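Local structure of PncC family amidohydrolase (Enterobacter asburiae, 6L19) at residues A[89-93]-A[105-109]. The protein belongs to the competence/damage-inducible (CinA/PncC) family and is probably an amidohydrolase that deamidates nicotinamide mononucleotide. The protein carries 3 engineered substitutions. Sequence-based numbering, arbitrary orientation.
Sequences VTEMA and SIAIS
Helix 86-100 packs on the strand that follows it, 104-110, in a buried helix-on-sheet contact at the middle of a five-stranded mixed sheet. Residues 89-93 are regular alpha-helix, with Ala93 N hydrogen-bonded to Val89 O at 2.9 Å; residues 105-109 are extended. The local axes approach to 7.3 Å and run at 142°, roughly antiparallel, as the chain turns back after the helix. Small residues permit this closeness: Ala107 points toward the helix and Ala93, nearest across, sideways, with CA atoms 5.0 Å and CB atoms 3.9 Å apart. Ala107 CB lies 3.5 Å from Val89 O and 3.7 Å from Met92 CB. The helix belongs to the beta-alpha-beta crossover that joins parallel strands 55-61 and 104-110 across strand 30-35, and covers one face of the sheet: Ser105, Ala107 and Ser109 point toward it, Ile106 and Ile108 away. At one end Ser105, chi1 p, donates a hydrogen bond from OG to Ala93 O (2.7 Å). At the other, Val89 CG1 lies 3.7 Å from Ser109 CB, and Met92 (chi1 m, chi2 t) brings SD to 4.0 Å from that CB. Ser109 OG is hydrogen-bonded to Ala83 O, and its side chain lies about 8 Å from a bound sodium ion.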
# COMPACT_ATOMS: atom_id res chain seq x y z
N VAL A 89 -0.49 4.05 -16.65
CA VAL A 89 -0.86 4.71 -15.38
C VAL A 89 -2.23 5.36 -15.48
O VAL A 89 -2.95 5.45 -14.47
CB VAL A 89 0.20 5.73 -14.91
CG1 VAL A 89 1.44 5.02 -14.36
CG2 VAL A 89 0.56 6.72 -16.03
N THR A 90 -2.64 5.80 -16.67
CA THR A 90 -4.02 6.28 -16.84
C THR A 90 -5.01 5.18 -16.49
O THR A 90 -6.00 5.43 -15.79
CB THR A 90 -4.25 6.76 -18.27
OG1 THR A 90 -3.41 7.88 -18.53
CG2 THR A 90 -5.72 7.19 -18.46
N GLU A 91 -4.77 3.96 -16.98
CA GLU A 91 -5.68 2.87 -16.67
C GLU A 91 -5.61 2.50 -15.20
O GLU A 91 -6.65 2.28 -14.56
CB GLU A 91 -5.38 1.66 -17.57
CG GLU A 91 -5.75 1.94 -19.04
CD GLU A 91 -5.42 0.80 -20.00
OE1 GLU A 91 -5.27 -0.35 -19.54
OE2 GLU A 91 -5.30 1.06 -21.21
N MET A 92 -4.40 2.47 -14.62
CA MET A 92 -4.29 2.18 -13.19
C MET A 92 -5.07 3.20 -12.36
O MET A 92 -5.75 2.83 -11.39
CB MET A 92 -2.82 2.14 -12.71
CG MET A 92 -1.94 0.96 -13.19
SD MET A 92 -0.12 1.27 -12.97
CE MET A 92 -0.16 1.12 -11.23
N ALA A 93 -4.98 4.48 -12.72
CA ALA A 93 -5.61 5.54 -11.92
C ALA A 93 -7.13 5.47 -12.00
O ALA A 93 -7.82 5.67 -11.00
CB ALA A 93 -5.10 6.90 -12.38
N SER A 105 -7.39 9.92 -7.63
CA SER A 105 -6.43 8.84 -7.57
C SER A 105 -5.09 9.29 -8.13
O SER A 105 -5.02 10.15 -9.01
CB SER A 105 -6.92 7.59 -8.32
OG SER A 105 -7.06 7.88 -9.70
N ILE A 106 -4.02 8.70 -7.59
CA ILE A 106 -2.66 8.83 -8.10
C ILE A 106 -2.19 7.44 -8.46
O ILE A 106 -2.34 6.51 -7.66
CB ILE A 106 -1.71 9.46 -7.06
CG1 ILE A 106 -2.24 10.79 -6.53
CG2 ILE A 106 -0.30 9.64 -7.65
CD1 ILE A 106 -1.45 11.30 -5.29
N ALA A 107 -1.62 7.29 -9.64
CA ALA A 107 -0.97 6.05 -10.03
C ALA A 107 0.48 6.36 -10.38
O ALA A 107 0.76 7.37 -11.04
CB ALA A 107 -1.65 5.37 -11.23
N ILE A 108 1.38 5.48 -9.96
CA ILE A 108 2.81 5.62 -10.23
C ILE A 108 3.30 4.28 -10.78
O ILE A 108 3.07 3.24 -10.17
CB ILE A 108 3.60 5.98 -8.96
CG1 ILE A 108 3.11 7.28 -8.33
CG2 ILE A 108 5.07 6.09 -9.29
CD1 ILE A 108 3.82 7.60 -7.02
N SER A 109 4.00 4.32 -11.92
CA SER A 109 4.65 3.11 -12.40
C SER A 109 5.97 3.50 -13.03
O SER A 109 6.02 4.40 -13.88
CB SER A 109 3.74 2.35 -13.38
OG SER A 109 4.46 1.41 -14.15